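PDB 3TC3: UV damage endonuclease from Sulfolobus acidocaldarius, which probably acts as a metal-dependent endonuclease of DNA excision repair, recognising different DNA lesions by flipping dinucleotides out of the helix. Local coordinates for residues K39-S44 against I84-H89; L70-L75 against S295-V300; V94-K99 against L143-D148; I268-F273 against A299-K304. All blocks are in the same frame, centred on the assembly; numbering follows the deposited sequence.

Interaction 1 (K39-S44 against I84-H89); sequences KTIKLS and IPLASH
Leu43 and His89 meet where two loops of a TIM barrel pack side by side: residues 39-44 follow strand 22-27 and residues 84-89 follow strand 76-78, so loops at the C-terminal ends of two neighbouring strands are joined directly. The aromatic component is a CH-pi contact. Leu43 CD1 sits over one face of the imidazole, 3.7 Å from the ring centroid and only 12° off the normal, while Leu43 CD2 lies closer to the NE2 corner of the same ring. With CG of Leu43 anti to the backbone N (chi1 -178°), the isobutyl group extends across to the histidine, and the two side chains cross at about a right angle. The ring has a hold of its own, since His89 ND1 is hydrogen-bonded to the backbone N of Lys91.

The aliphatic component centres on Ile41, whose CG1 touches both Leu86 CD1 at 3.6 Å and Pro85 CB at 3.8 Å. Ile41 also rests on Arg50 and Val54 of helix 48-71, which ties this patch to the helical layer. Pro85 and Leu86 are the central residues of a type II turn from Ile84 to Ala87, and the turn presents both side chains to the opposing loop.

No direct hydrogen bond spans the two segments, and the polar link is made by water instead. A single water molecule accepts from Leu86 N at 2.9 Å and also hydrogen-bonds Thr40 OG1 at 2.9 Å, while Thr40 OG1 itself lies 3.6 Å from Pro85 CB.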
# COMPACT_ATOMS: atom_id res chain seq x y z
N LYS A 39 5.63 -12.86 -7.83
CA LYS A 39 6.71 -13.27 -8.76
C LYS A 39 6.73 -12.25 -9.91
O LYS A 39 5.67 -11.73 -10.30
CB LYS A 39 6.43 -14.65 -9.39
CG LYS A 39 6.10 -15.75 -8.36
CD LYS A 39 6.05 -17.18 -9.02
CE LYS A 39 4.85 -17.30 -9.92
NZ LYS A 39 3.54 -16.93 -9.27
N THR A 40 7.93 -11.94 -10.41
CA THR A 40 7.98 -11.03 -11.57
C THR A 40 8.95 -11.65 -12.54
O THR A 40 9.50 -12.72 -12.29
CB THR A 40 8.39 -9.61 -11.24
OG1 THR A 40 8.11 -8.80 -12.39
CG2 THR A 40 9.85 -9.46 -10.74
N ILE A 41 9.03 -11.01 -13.69
CA ILE A 41 9.92 -11.52 -14.74
C ILE A 41 10.83 -10.37 -15.21
O ILE A 41 10.52 -9.17 -15.10
CB ILE A 41 9.06 -12.07 -15.89
CG1 ILE A 41 8.36 -10.97 -16.66
CG2 ILE A 41 8.19 -13.26 -15.38
CD1 ILE A 41 7.86 -11.47 -18.01
N LYS A 42 12.00 -10.78 -15.73
CA LYS A 42 12.97 -9.79 -16.28
C LYS A 42 12.48 -9.22 -17.59
O LYS A 42 11.80 -9.91 -18.37
CB LYS A 42 14.36 -10.45 -16.54
CG LYS A 42 14.96 -11.18 -15.28
CD LYS A 42 16.29 -11.91 -15.61
CE LYS A 42 16.01 -13.27 -16.25
NZ LYS A 42 17.15 -14.24 -16.14
N LEU A 43 12.84 -7.98 -17.85
CA LEU A 43 12.48 -7.38 -19.16
C LEU A 43 12.85 -8.31 -20.32
O LEU A 43 12.08 -8.53 -21.28
CB LEU A 43 13.13 -6.00 -19.32
CG LEU A 43 12.75 -5.30 -20.62
CD1 LEU A 43 11.19 -5.22 -20.85
CD2 LEU A 43 13.44 -3.95 -20.74
N SER A 44 14.02 -8.91 -20.20
CA SER A 44 14.54 -9.80 -21.23
C SER A 44 13.67 -11.05 -21.50
O SER A 44 13.90 -11.75 -22.48
CB SER A 44 15.98 -10.16 -20.85
OG SER A 44 16.01 -11.03 -19.71
N ILE A 84 0.73 -8.46 -12.09
CA ILE A 84 0.88 -8.63 -13.58
C ILE A 84 2.31 -8.10 -13.93
O ILE A 84 2.54 -6.90 -13.96
CB ILE A 84 -0.10 -7.77 -14.33
CG1 ILE A 84 -1.53 -7.97 -13.81
CG2 ILE A 84 0.05 -8.06 -15.92
CD1 ILE A 84 -2.10 -9.43 -13.98
N PRO A 85 3.30 -8.98 -14.14
CA PRO A 85 4.65 -8.50 -14.33
C PRO A 85 4.90 -7.55 -15.48
O PRO A 85 4.44 -7.92 -16.56
CB PRO A 85 5.44 -9.80 -14.51
CG PRO A 85 4.70 -10.81 -13.82
CD PRO A 85 3.22 -10.45 -14.16
N LEU A 86 5.65 -6.45 -15.27
CA LEU A 86 5.99 -5.51 -16.34
C LEU A 86 4.80 -4.82 -17.00
O LEU A 86 4.94 -4.18 -18.06
CB LEU A 86 6.88 -6.18 -17.45
CG LEU A 86 8.19 -6.75 -16.91
CD1 LEU A 86 8.73 -7.67 -18.05
CD2 LEU A 86 9.11 -5.54 -16.57
N ALA A 87 3.64 -4.80 -16.31
CA ALA A 87 2.41 -4.25 -16.91
C ALA A 87 2.48 -2.82 -17.40
O ALA A 87 1.77 -2.47 -18.36
CB ALA A 87 1.23 -4.38 -15.92
N SER A 88 3.31 -1.98 -16.78
CA SER A 88 3.31 -0.57 -17.28
C SER A 88 4.49 -0.27 -18.17
O SER A 88 4.67 0.89 -18.59
CB SER A 88 3.30 0.41 -16.10
OG SER A 88 4.54 0.25 -15.42
N HIS A 89 5.34 -1.26 -18.46
CA HIS A 89 6.47 -1.04 -19.34
C HIS A 89 5.98 -0.69 -20.75
O HIS A 89 4.99 -1.25 -21.25
CB HIS A 89 7.36 -2.28 -19.37
CG HIS A 89 8.66 -2.05 -20.07
ND1 HIS A 89 8.80 -2.07 -21.45
CD2 HIS A 89 9.91 -1.74 -19.54
CE1 HIS A 89 10.05 -1.74 -21.76
NE2 HIS A 89 10.75 -1.57 -20.59
O HOH W 1 6.78 -6.26 -12.57

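Interaction 2 (L70-L75 against S295-V300); sequences LKHEIL and SALKAV
The end of the Ile74 side chain meets helix 293-305, with Ala296 and Val300, a turn apart, as its main partners. Its CG1 lies anti to the carbonyl carbon (chi1 -70°) and the chain then runs on nearly straight to CD1, which comes within 3.7 Å of Ala296 CB. The small alanine leaves room for that methyl close to the helix backbone. Further back along the same side chain, Ile74 CG1 touches Val300 CG2 at 3.8 Å, the two side chains crossing at about a right angle.

His72 approaches Leu297 on a slant. Leu297 CD2 lies obliquely beside the imidazole, 3.8 Å from His72 CD2, and also touches CB of the histidine. The ring is also held from the last turns of helix 48-71, which His72 directly follows: ND1 is hydrogen-bonded to Trp68 O and the two rings stack.

Besides Ile74, Val300 meets backbone carbonyls: its CG2 is 3.5 Å from Glu73 O, and both methyls lie near His72 O, with CG1 also against Glu73 CB. The carboxylate of Glu73 continues past this patch to a salt bridge with Lys304 on the same helix.

The turn that brings these groups together is a Schellman motif ending helix 48-71. Glu73, with positive phi, is its C-prime residue; Glu73 N bonds Leu70 O at 3.1 Å, and Ile74 N pairs with Asn69 O. Ile74 and Ala296 both also touch Tyr26 of strand 22-27. The chain's first and last long helices thus meet beside the first strand, the neighbourhood in which a TIM barrel closes on itself.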
# COMPACT_ATOMS: atom_id res chain seq x y z
N LEU A 70 -8.76 -14.83 5.49
CA LEU A 70 -10.08 -14.76 6.09
C LEU A 70 -10.19 -15.75 7.24
O LEU A 70 -10.66 -15.39 8.32
CB LEU A 70 -11.14 -15.12 5.02
CG LEU A 70 -12.61 -15.09 5.51
CD1 LEU A 70 -13.01 -13.69 6.00
CD2 LEU A 70 -13.47 -15.56 4.33
N LYS A 71 -9.71 -16.97 7.04
CA LYS A 71 -9.80 -18.03 8.10
C LYS A 71 -8.96 -17.64 9.32
O LYS A 71 -9.30 -17.95 10.48
CB LYS A 71 -9.29 -19.32 7.53
CG LYS A 71 -10.29 -19.94 6.55
CD LYS A 71 -9.81 -21.30 6.11
CE LYS A 71 -10.49 -21.76 4.85
NZ LYS A 71 -10.83 -23.22 4.92
N HIS A 72 -7.83 -16.90 9.09
CA HIS A 72 -6.97 -16.42 10.19
C HIS A 72 -7.30 -15.00 10.68
O HIS A 72 -6.57 -14.42 11.45
CB HIS A 72 -5.51 -16.50 9.71
CG HIS A 72 -5.07 -17.93 9.55
ND1 HIS A 72 -5.33 -18.66 8.44
CD2 HIS A 72 -4.43 -18.80 10.44
CE1 HIS A 72 -4.86 -19.92 8.59
NE2 HIS A 72 -4.34 -20.03 9.81
N GLU A 73 -8.45 -14.47 10.30
CA GLU A 73 -9.00 -13.21 10.83
C GLU A 73 -8.13 -11.98 10.43
O GLU A 73 -8.00 -11.03 11.20
CB GLU A 73 -9.25 -13.28 12.35
CG GLU A 73 -10.10 -14.59 12.69
CD GLU A 73 -10.32 -14.66 14.19
OE1 GLU A 73 -11.21 -13.96 14.67
OE2 GLU A 73 -9.57 -15.39 14.85
N ILE A 74 -7.59 -12.07 9.23
CA ILE A 74 -6.71 -11.00 8.65
C ILE A 74 -7.49 -10.39 7.47
O ILE A 74 -7.68 -11.03 6.44
CB ILE A 74 -5.40 -11.63 8.16
CG1 ILE A 74 -4.58 -12.06 9.40
CG2 ILE A 74 -4.56 -10.56 7.43
CD1 ILE A 74 -3.48 -13.05 9.03
N LEU A 75 -8.09 -9.21 7.69
CA LEU A 75 -9.12 -8.68 6.77
C LEU A 75 -8.62 -7.47 5.97
O LEU A 75 -9.39 -6.80 5.30
CB LEU A 75 -10.42 -8.33 7.50
CG LEU A 75 -11.21 -9.51 8.14
CD1 LEU A 75 -12.52 -9.03 8.58
CD2 LEU A 75 -11.25 -10.65 7.27
N SER A 295 3.89 -12.08 11.70
CA SER A 295 3.52 -10.96 12.49
C SER A 295 2.03 -10.68 12.46
O SER A 295 1.50 -10.20 13.48
CB SER A 295 4.32 -9.68 12.11
OG SER A 295 5.60 -9.75 12.71
N ALA A 296 1.34 -10.91 11.32
CA ALA A 296 -0.09 -10.67 11.28
C ALA A 296 -0.80 -11.61 12.26
O ALA A 296 -1.74 -11.16 12.94
CB ALA A 296 -0.61 -10.90 9.89
N LEU A 297 -0.29 -12.84 12.38
CA LEU A 297 -0.86 -13.75 13.40
C LEU A 297 -0.65 -13.27 14.79
O LEU A 297 -1.58 -13.38 15.59
CB LEU A 297 -0.33 -15.18 13.24
CG LEU A 297 -0.78 -15.80 11.90
CD1 LEU A 297 -0.05 -17.10 11.71
CD2 LEU A 297 -2.30 -15.97 11.82
N LYS A 298 0.53 -12.68 15.09
CA LYS A 298 0.81 -12.19 16.45
C LYS A 298 -0.15 -11.01 16.66
O LYS A 298 -0.77 -10.88 17.75
CB LYS A 298 2.26 -11.71 16.51
CG LYS A 298 3.47 -12.73 16.39
CD LYS A 298 4.84 -11.85 16.32
CE LYS A 298 6.11 -12.59 16.58
NZ LYS A 298 7.11 -11.47 16.76
N ALA A 299 -0.35 -10.14 15.63
CA ALA A 299 -1.21 -9.00 15.89
C ALA A 299 -2.70 -9.38 16.09
O ALA A 299 -3.38 -8.76 16.91
CB ALA A 299 -1.05 -7.99 14.71
N VAL A 300 -3.19 -10.39 15.34
CA VAL A 300 -4.58 -10.83 15.49
C VAL A 300 -4.75 -11.34 16.96
O VAL A 300 -5.77 -10.98 17.59
CB VAL A 300 -4.83 -11.96 14.49
CG1 VAL A 300 -6.11 -12.74 14.85
CG2 VAL A 300 -5.06 -11.41 13.15

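Interaction 3 (V94-K99 against L143-D148); sequences VNWKDK and LKYHAD
Asp148 OD2 is gripped by two lysines, one from each segment. Lys144, one helical turn earlier, makes the shorter bond, its NZ 2.7 Å from OD2 on the syn lone pair; the chain bends at its last torsion (chi4 -66°) to bring the ammonium back to the carboxylate. Lys97 arrives from helix 96-99 on an extended chain, and its NZ makes a weak hydrogen bond to Asp148 OD2 at 3.1 Å, as part of a salt bridge. Lys97 NZ and Lys144 NZ are 4.0 Å apart, a closeness the shared carboxylate probably makes tolerable. A leucine in place of Asp148 would probably leave Lys97 and Lys144 facing each other without the anion between them, so that their ammonium groups would tend to separate.

Beside the salt bridges, Trp96 drives the far rim of its indole into the groove between Tyr145 and Asp148. Its CZ2 comes to the edge of the phenol ring, 4.0 Å from Tyr145 CD1, and CH2 lies 3.9 Å from the carbonyl carbon of Asp148, which is near the indole plane. Tyr145 OH is hydrogen-bonded to Ser81 O.

Asn95 caps the start of helix 96-99: its OD1 accepts a weak bond from Asp98 N, and its ND2 donates to Asp98 OD2 at 2.8 Å. Through Trp96 and Lys97, this short capped helix is docked on helix 133-153 in the outer helical layer of the TIM barrel.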
# COMPACT_ATOMS: atom_id res chain seq x y z
N VAL A 94 0.01 -6.76 -23.41
CA VAL A 94 -0.74 -7.97 -23.20
C VAL A 94 -2.16 -7.61 -22.74
O VAL A 94 -2.35 -6.79 -21.84
CB VAL A 94 -0.06 -8.83 -22.13
CG1 VAL A 94 -0.84 -10.14 -21.83
CG2 VAL A 94 1.39 -9.16 -22.48
N ASN A 95 -3.17 -8.24 -23.34
CA ASN A 95 -4.53 -7.93 -22.90
C ASN A 95 -4.94 -8.83 -21.72
O ASN A 95 -5.74 -9.75 -21.84
CB ASN A 95 -5.53 -8.11 -24.06
CG ASN A 95 -6.92 -7.63 -23.72
OD1 ASN A 95 -7.17 -6.99 -22.70
ND2 ASN A 95 -7.86 -7.88 -24.66
N TRP A 96 -4.32 -8.55 -20.58
CA TRP A 96 -4.58 -9.38 -19.39
C TRP A 96 -5.95 -9.10 -18.83
O TRP A 96 -6.52 -9.99 -18.15
CB TRP A 96 -3.47 -9.18 -18.33
CG TRP A 96 -3.22 -7.75 -17.96
CD1 TRP A 96 -2.33 -6.85 -18.56
CD2 TRP A 96 -3.89 -6.99 -16.92
NE1 TRP A 96 -2.37 -5.63 -17.93
CE2 TRP A 96 -3.33 -5.66 -16.95
CE3 TRP A 96 -4.84 -7.32 -15.95
CZ2 TRP A 96 -3.75 -4.67 -16.03
CZ3 TRP A 96 -5.28 -6.34 -15.08
CH2 TRP A 96 -4.76 -5.05 -15.12
N LYS A 97 -6.50 -7.91 -19.06
CA LYS A 97 -7.82 -7.55 -18.46
C LYS A 97 -8.88 -8.47 -19.02
O LYS A 97 -9.73 -8.97 -18.27
CB LYS A 97 -8.24 -6.15 -18.76
CG LYS A 97 -7.37 -5.11 -18.18
CD LYS A 97 -7.57 -3.79 -18.95
CE LYS A 97 -6.65 -2.69 -18.45
NZ LYS A 97 -7.01 -1.33 -19.05
N ASP A 98 -8.82 -8.73 -20.33
CA ASP A 98 -9.69 -9.75 -20.91
C ASP A 98 -9.32 -11.15 -20.67
O ASP A 98 -10.16 -11.98 -20.27
CB ASP A 98 -9.78 -9.56 -22.44
CG ASP A 98 -10.60 -8.35 -22.81
OD1 ASP A 98 -11.21 -7.74 -21.91
OD2 ASP A 98 -10.62 -8.00 -24.01
N LYS A 99 -8.06 -11.49 -20.91
CA LYS A 99 -7.66 -12.88 -20.85
C LYS A 99 -7.80 -13.52 -19.46
O LYS A 99 -8.06 -14.72 -19.33
CB LYS A 99 -6.25 -13.09 -21.43
CG LYS A 99 -6.20 -12.80 -22.97
CD LYS A 99 -4.76 -12.91 -23.54
CE LYS A 99 -4.74 -13.16 -25.08
NZ LYS A 99 -5.36 -12.04 -25.87
N LEU A 143 0.92 4.02 -12.20
CA LEU A 143 -0.36 4.26 -11.47
C LEU A 143 -1.58 3.78 -12.24
O LEU A 143 -2.48 3.15 -11.61
CB LEU A 143 -0.48 5.77 -11.13
CG LEU A 143 0.48 6.22 -10.05
CD1 LEU A 143 0.46 7.77 -10.02
CD2 LEU A 143 0.25 5.58 -8.69
N LYS A 144 -1.57 3.96 -13.57
CA LYS A 144 -2.69 3.49 -14.41
C LYS A 144 -2.80 1.95 -14.36
O LYS A 144 -3.89 1.41 -14.20
CB LYS A 144 -2.41 3.92 -15.85
CG LYS A 144 -3.43 3.30 -16.74
CD LYS A 144 -3.21 3.71 -18.20
CE LYS A 144 -4.41 3.22 -19.06
NZ LYS A 144 -4.46 1.74 -19.11
N TYR A 145 -1.65 1.23 -14.33
CA TYR A 145 -1.74 -0.22 -14.16
C TYR A 145 -2.36 -0.62 -12.81
O TYR A 145 -3.16 -1.57 -12.76
CB TYR A 145 -0.30 -0.84 -14.30
CG TYR A 145 -0.05 -2.11 -13.49
CD1 TYR A 145 -0.88 -3.24 -13.60
CD2 TYR A 145 1.05 -2.16 -12.57
CE1 TYR A 145 -0.69 -4.39 -12.80
CE2 TYR A 145 1.27 -3.30 -11.85
CZ TYR A 145 0.39 -4.41 -11.97
OH TYR A 145 0.54 -5.52 -11.20
N HIS A 146 -2.00 0.10 -11.76
CA HIS A 146 -2.59 -0.23 -10.46
C HIS A 146 -4.09 -0.02 -10.43
O HIS A 146 -4.80 -0.86 -9.93
CB HIS A 146 -1.89 0.60 -9.35
CG HIS A 146 -0.49 0.08 -9.01
ND1 HIS A 146 0.59 0.16 -9.88
CD2 HIS A 146 -0.05 -0.65 -7.90
CE1 HIS A 146 1.67 -0.47 -9.28
NE2 HIS A 146 1.28 -0.92 -8.09
N ALA A 147 -4.53 1.12 -11.01
CA ALA A 147 -5.99 1.40 -11.08
C ALA A 147 -6.62 0.36 -11.98
O ALA A 147 -7.73 -0.14 -11.66
CB ALA A 147 -6.17 2.76 -11.66
N ASP A 148 -5.99 0.04 -13.10
CA ASP A 148 -6.59 -0.99 -13.98
C ASP A 148 -6.75 -2.33 -13.22
O ASP A 148 -7.70 -3.11 -13.51
CB ASP A 148 -5.71 -1.21 -15.22
CG ASP A 148 -5.80 -0.07 -16.24
OD1 ASP A 148 -6.69 0.79 -16.10
OD2 ASP A 148 -4.95 -0.07 -17.14

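Interaction 4 (I268-F273 against A299-K304); sequences INEENF and AVKVLK
Phe273 drives its ring tip against Ala299 where two helices of the TIM barrel's outer layer, 270-279 and 293-305, lie side by side. CZ and CE2 of the ring both touch Ala299 CB, the CZ contact being 3.6 Å, and the methyl meets the ring obliquely. Val302 CG1 and Leu303 CG stand at the ring's edge, near its plane, with Val302 CG1 4.0 Å from Phe273 CD2. The benzyl group gets there because CG is anti to the backbone N (chi1 -176°), which carries the ring across to Ala299. On a second side of Ala299, Ile268 CD1 approaches the methyl to 4.1 Å.

Nearer the surface, Glu270 lays its extended chain over Val302, with CG and OE2 both close to the valine's CG2. Its OE1 receives a weak, long hydrogen bond of 3.4 Å from Lys301 NZ, part of a salt bridge. The stronger polar partner of this carboxylate is Arg274, one turn further along its own helix. Replacing Glu270 with an alanine would probably leave Lys301 without this carboxylate and Val302 CG2 without the chain that covers it.

A second shell supports these groups. Phe273 makes an edge-to-face contact with Tyr252 of strand 249-252, which connects the helix pair to the barrel wall. Ile268 is tethered through its backbone, its N to Ser295 OG and its O to Lys298 NZ. Asn269 is the N-cap of helix 270-279: its OD1 accepts from Asn272 N at 2.9 Å, on a lone pair in the carbonyl plane.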
# COMPACT_ATOMS: atom_id res chain seq x y z
N ILE A 268 7.31 -8.07 14.41
CA ILE A 268 6.82 -7.09 15.38
C ILE A 268 7.18 -7.55 16.79
O ILE A 268 7.29 -8.73 17.09
CB ILE A 268 5.29 -6.82 15.34
CG1 ILE A 268 4.50 -8.12 15.58
CG2 ILE A 268 4.89 -6.21 13.97
CD1 ILE A 268 2.95 -7.70 15.73
N ASN A 269 7.38 -6.56 17.66
CA ASN A 269 7.53 -6.85 19.07
C ASN A 269 6.17 -6.70 19.77
O ASN A 269 5.50 -5.66 19.65
CB ASN A 269 8.55 -5.85 19.65
CG ASN A 269 8.69 -6.01 21.16
OD1 ASN A 269 7.83 -5.60 21.94
ND2 ASN A 269 9.76 -6.68 21.56
N GLU A 270 5.75 -7.76 20.43
CA GLU A 270 4.38 -7.75 20.96
C GLU A 270 4.17 -6.62 21.94
O GLU A 270 3.06 -6.04 21.96
CB GLU A 270 4.04 -9.09 21.63
CG GLU A 270 2.83 -8.99 22.60
CD GLU A 270 2.37 -10.32 23.17
OE1 GLU A 270 3.08 -11.34 22.98
OE2 GLU A 270 1.28 -10.37 23.73
N GLU A 271 5.15 -6.32 22.79
CA GLU A 271 4.89 -5.24 23.75
C GLU A 271 4.83 -3.87 23.05
O GLU A 271 4.06 -2.99 23.46
CB GLU A 271 5.98 -5.27 24.86
CG GLU A 271 6.47 -6.74 25.30
CD GLU A 271 5.34 -7.56 25.78
OE1 GLU A 271 4.48 -6.93 26.45
OE2 GLU A 271 5.26 -8.81 25.49
N ASN A 272 5.67 -3.64 22.03
CA ASN A 272 5.61 -2.39 21.25
C ASN A 272 4.24 -2.29 20.57
O ASN A 272 3.64 -1.22 20.53
CB ASN A 272 6.75 -2.29 20.23
CG ASN A 272 8.08 -2.04 20.88
OD1 ASN A 272 8.15 -1.48 21.96
ND2 ASN A 272 9.13 -2.43 20.23
N PHE A 273 3.79 -3.41 20.00
CA PHE A 273 2.51 -3.38 19.30
C PHE A 273 1.37 -3.11 20.25
O PHE A 273 0.47 -2.31 19.92
CB PHE A 273 2.33 -4.71 18.49
CG PHE A 273 1.08 -4.72 17.67
CD1 PHE A 273 0.97 -3.91 16.54
CD2 PHE A 273 -0.02 -5.49 18.08
CE1 PHE A 273 -0.25 -3.91 15.79
CE2 PHE A 273 -1.20 -5.50 17.34
CZ PHE A 273 -1.32 -4.72 16.18
N ALA A 299 -0.35 -10.14 15.63
CA ALA A 299 -1.21 -9.00 15.89
C ALA A 299 -2.70 -9.38 16.09
O ALA A 299 -3.38 -8.76 16.91
CB ALA A 299 -1.05 -7.99 14.71
N VAL A 300 -3.19 -10.39 15.34
CA VAL A 300 -4.58 -10.83 15.49
C VAL A 300 -4.75 -11.34 16.96
O VAL A 300 -5.77 -10.98 17.59
CB VAL A 300 -4.83 -11.96 14.49
CG1 VAL A 300 -6.11 -12.74 14.85
CG2 VAL A 300 -5.06 -11.41 13.15
N LYS A 301 -3.77 -12.07 17.42
CA LYS A 301 -3.81 -12.64 18.81
C LYS A 301 -3.90 -11.50 19.84
O LYS A 301 -4.80 -11.56 20.69
CB LYS A 301 -2.61 -13.52 19.06
CG LYS A 301 -2.62 -14.27 20.39
CD LYS A 301 -1.20 -14.73 20.76
CE LYS A 301 -0.55 -13.61 21.62
NZ LYS A 301 0.95 -13.68 21.87
N VAL A 302 -3.11 -10.42 19.68
CA VAL A 302 -3.16 -9.27 20.60
C VAL A 302 -4.51 -8.59 20.49
O VAL A 302 -5.15 -8.25 21.50
CB VAL A 302 -1.97 -8.30 20.32
CG1 VAL A 302 -2.12 -7.01 21.07
CG2 VAL A 302 -0.63 -8.96 20.64
N LEU A 303 -4.98 -8.34 19.27
CA LEU A 303 -6.21 -7.56 19.11
C LEU A 303 -7.42 -8.31 19.66
O LEU A 303 -8.33 -7.65 20.16
CB LEU A 303 -6.50 -7.14 17.65
CG LEU A 303 -5.43 -6.18 17.15
CD1 LEU A 303 -5.59 -5.94 15.69
CD2 LEU A 303 -5.53 -4.86 17.83
N LYS A 304 -7.42 -9.64 19.57
CA LYS A 304 -8.55 -10.43 20.05
C LYS A 304 -8.55 -10.29 21.57
O LYS A 304 -9.61 -10.10 22.20
CB LYS A 304 -8.40 -11.91 19.66
CG LYS A 304 -8.78 -12.20 18.21
CD LYS A 304 -8.39 -13.62 17.69
CE LYS A 304 -9.36 -14.65 18.18
NZ LYS A 304 -9.35 -15.89 17.35

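Overall arrangement
The four contacts form two clusters on the barrel. Interactions 1 and 3, with centres 13 Å apart, share the loop after strand 76-78: Tyr145 OH probably bonds Ile84 N at 3.1 Å, and Ile84 also packs on Trp96. Interactions 2 and 4, centres 10 Å apart, use overlapping parts of helix 293-305 (Ala299 and Val300 belong to both) and are bridged by the 2.6 Å salt bridge between Glu73 OE2 and Lys304 NZ. The centres of interactions 1 and 4 are 36 Å apart, on opposite sides of the chain's centre. The second cluster is closer to the manganese site of Glu195, Asp220, Asp251 and Glu288: Ile268's side chain is about 12 Å from the ion.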